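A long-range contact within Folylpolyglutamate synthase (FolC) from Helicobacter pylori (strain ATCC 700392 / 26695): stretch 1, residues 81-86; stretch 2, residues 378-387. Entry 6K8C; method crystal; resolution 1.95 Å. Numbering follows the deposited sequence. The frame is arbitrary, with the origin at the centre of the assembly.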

# COMPACT_ATOMS: atom_id res chain seq x y z
N SER A 81 -1.70 -4.45 1.45
CA SER A 81 -1.40 -4.66 2.86
C SER A 81 -0.53 -3.50 3.35
O SER A 81 0.18 -2.90 2.54
CB SER A 81 -0.68 -6.00 3.09
OG SER A 81 0.64 -5.96 2.58
N PRO A 82 -0.61 -3.14 4.64
CA PRO A 82 -1.57 -3.70 5.59
C PRO A 82 -2.88 -2.95 5.49
O PRO A 82 -3.26 -2.57 4.39
CB PRO A 82 -0.89 -3.48 6.94
CG PRO A 82 -0.15 -2.18 6.76
CD PRO A 82 0.24 -2.11 5.28
N HIS A 83 -3.56 -2.71 6.61
CA HIS A 83 -4.78 -1.93 6.59
C HIS A 83 -4.68 -0.81 7.61
O HIS A 83 -3.85 -0.84 8.52
CB HIS A 83 -6.02 -2.80 6.85
CG HIS A 83 -6.03 -3.45 8.20
ND1 HIS A 83 -5.63 -4.76 8.40
CD2 HIS A 83 -6.42 -2.99 9.41
CE1 HIS A 83 -5.76 -5.06 9.68
NE2 HIS A 83 -6.24 -4.01 10.31
N VAL A 84 -5.52 0.21 7.42
CA VAL A 84 -5.53 1.36 8.32
C VAL A 84 -6.54 1.14 9.43
O VAL A 84 -6.19 1.16 10.62
CB VAL A 84 -5.85 2.66 7.55
CG1 VAL A 84 -5.88 3.84 8.52
CG2 VAL A 84 -4.84 2.89 6.44
N PHE A 85 -7.80 0.94 9.05
CA PHE A 85 -8.90 0.83 10.00
C PHE A 85 -9.45 -0.58 10.11
O PHE A 85 -9.60 -1.10 11.22
CB PHE A 85 -10.04 1.79 9.62
CG PHE A 85 -9.58 3.21 9.40
CD1 PHE A 85 -9.21 4.01 10.47
CD2 PHE A 85 -9.52 3.74 8.12
CE1 PHE A 85 -8.79 5.32 10.28
CE2 PHE A 85 -9.10 5.05 7.92
CZ PHE A 85 -8.74 5.84 9.00
N GLU A 86 -9.77 -1.22 8.98
CA GLU A 86 -10.39 -2.55 8.99
C GLU A 86 -9.61 -3.49 8.09
O GLU A 86 -9.06 -3.09 7.06
CB GLU A 86 -11.85 -2.53 8.51
CG GLU A 86 -12.74 -1.49 9.15
CD GLU A 86 -13.97 -1.22 8.31
OE1 GLU A 86 -14.57 -2.20 7.80
OE2 GLU A 86 -14.34 -0.04 8.15
N SER A 378 2.93 6.96 9.35
CA SER A 378 3.04 5.55 8.98
C SER A 378 1.66 4.93 9.08
O SER A 378 0.72 5.52 9.63
CB SER A 378 4.01 4.79 9.88
OG SER A 378 3.74 5.04 11.26
N PHE A 379 1.53 3.72 8.53
CA PHE A 379 0.37 2.90 8.83
C PHE A 379 0.26 2.67 10.33
O PHE A 379 -0.83 2.70 10.91
CB PHE A 379 0.45 1.55 8.10
CG PHE A 379 -0.09 1.57 6.69
CD1 PHE A 379 0.71 1.99 5.64
CD2 PHE A 379 -1.38 1.15 6.42
CE1 PHE A 379 0.23 2.00 4.35
CE2 PHE A 379 -1.87 1.16 5.12
CZ PHE A 379 -1.05 1.59 4.08
N LEU A 380 1.41 2.47 10.99
CA LEU A 380 1.42 2.20 12.42
C LEU A 380 0.88 3.38 13.21
O LEU A 380 0.04 3.21 14.10
CB LEU A 380 2.83 1.83 12.87
CG LEU A 380 3.14 1.83 14.37
CD1 LEU A 380 2.29 0.79 15.09
CD2 LEU A 380 4.62 1.58 14.61
N VAL A 381 1.36 4.59 12.90
CA VAL A 381 0.91 5.77 13.62
C VAL A 381 -0.59 5.96 13.46
O VAL A 381 -1.30 6.24 14.44
CB VAL A 381 1.68 7.02 13.14
CG1 VAL A 381 0.93 8.29 13.51
CG2 VAL A 381 3.08 7.03 13.73
N ALA A 382 -1.11 5.78 12.24
CA ALA A 382 -2.53 6.01 12.01
C ALA A 382 -3.37 4.93 12.68
O ALA A 382 -4.41 5.23 13.27
CB ALA A 382 -2.82 6.06 10.51
N ASN A 383 -2.94 3.67 12.59
CA ASN A 383 -3.73 2.59 13.17
C ASN A 383 -3.68 2.64 14.70
O ASN A 383 -4.69 2.37 15.36
CB ASN A 383 -3.24 1.24 12.65
CG ASN A 383 -3.90 0.07 13.36
OD1 ASN A 383 -3.34 -0.50 14.29
ND2 ASN A 383 -5.11 -0.28 12.92
N ALA A 384 -2.53 2.99 15.27
CA ALA A 384 -2.43 3.10 16.72
C ALA A 384 -3.23 4.29 17.24
O ALA A 384 -3.84 4.21 18.31
CB ALA A 384 -0.96 3.21 17.15
N PHE A 385 -3.23 5.41 16.51
CA PHE A 385 -4.10 6.52 16.88
C PHE A 385 -5.56 6.09 16.84
O PHE A 385 -6.35 6.42 17.73
CB PHE A 385 -3.91 7.71 15.94
CG PHE A 385 -4.97 8.76 16.11
CD1 PHE A 385 -4.86 9.70 17.12
CD2 PHE A 385 -6.09 8.78 15.29
CE1 PHE A 385 -5.84 10.66 17.30
CE2 PHE A 385 -7.07 9.74 15.47
CZ PHE A 385 -6.94 10.68 16.47
N TYR A 386 -5.95 5.37 15.78
CA TYR A 386 -7.35 5.02 15.59
C TYR A 386 -7.86 4.14 16.73
O TYR A 386 -9.02 4.27 17.14
CB TYR A 386 -7.53 4.31 14.25
CG TYR A 386 -8.96 3.91 13.97
CD1 TYR A 386 -9.96 4.86 13.89
CD2 TYR A 386 -9.30 2.58 13.78
CE1 TYR A 386 -11.27 4.51 13.63
CE2 TYR A 386 -10.61 2.21 13.52
CZ TYR A 386 -11.59 3.17 13.45
OH TYR A 386 -12.89 2.82 13.19
N LYS A 387 -7.02 3.25 17.24
CA LYS A 387 -7.43 2.39 18.35
C LYS A 387 -7.65 3.21 19.61
O LYS A 387 -8.66 3.03 20.30
CB LYS A 387 -6.39 1.30 18.58
CG LYS A 387 -6.54 0.10 17.66
CD LYS A 387 -5.21 -0.33 17.07
CE LYS A 387 -5.05 -1.84 17.07
NZ LYS A 387 -3.62 -2.24 17.17

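Residues 81-86 form an irregular segment that lies against the first turns of a helix beginning at Phe379, nearly three hundred residues further along the chain. The backbones come closest at Val84 and Asn383, whose CA atoms are 5.3 Å apart. On the helix, Phe379, Ala382 and Tyr386 send their CA-to-CB bonds toward the segment, while those of Leu380 and Ala384 point away; the spacing of three and four residues is what a helix needs to present one side to a neighbour. Together the two stretches bury 430 Å².

One hydrogen bond joins them, from Asn383 ND2 to Val84 O, at 2.9 Å and with an N-H...O angle of 176°, so almost straight. Because Val84 lies in a segment without regular secondary structure, its carbonyl has no helical or sheet partner in this contact, and an amide side chain is well suited to supply the missing donor. The same amide can accept through its oxygen: Lys387 NZ makes a weak bond to Asn383 OD1 at 3.4 Å, one turn further along the helix.

The helix that carries these groups is capped at its start. Ser378 occupies the N-cap, where its short hydroxyl side chain can reach forward to a first-turn amide that has no preceding helical carbonyl to bond: Val381 N donates to Ser378 OG at 2.9 Å. Regular backbone bonds follow, among them Asn383 N to Phe379 O at 2.9 Å and Tyr386 N to Ala382 O at 2.9 Å.

Aromatic rings dominate the remaining contact. Pro82, which follows a cis peptide bond, points the CD-CG side of its ring at one face of Phe379, with Pro82 CD 3.8 Å from the centroid of the Phe379 ring and only 9° off the normal. This is a CH-pi interaction: the proline CD, bonded to nitrogen, carries slightly polarised hydrogens that suit the electron-rich face. At the edge of the same ring, His83 O lies 3.8 Å from Phe379 CD2, where the ring's hydrogens carry partial positive charge. Further along, Phe85 turns its edge to the face of Tyr386, the planes at 78° and the centroids 4.8 Å apart, an arrangement that sets ring hydrogens against pi density.

Between the Pro82-Phe379 contact and the Phe85-Tyr386 pair, buried Val84 fills space with its branched side chain. Its CG2 lies 3.7 Å from Phe379 CE2, and its CG1 lies 4.3 Å from Ala382 CB. Alanine's single methyl provides an apolar surface here while taking up little room beside the valine.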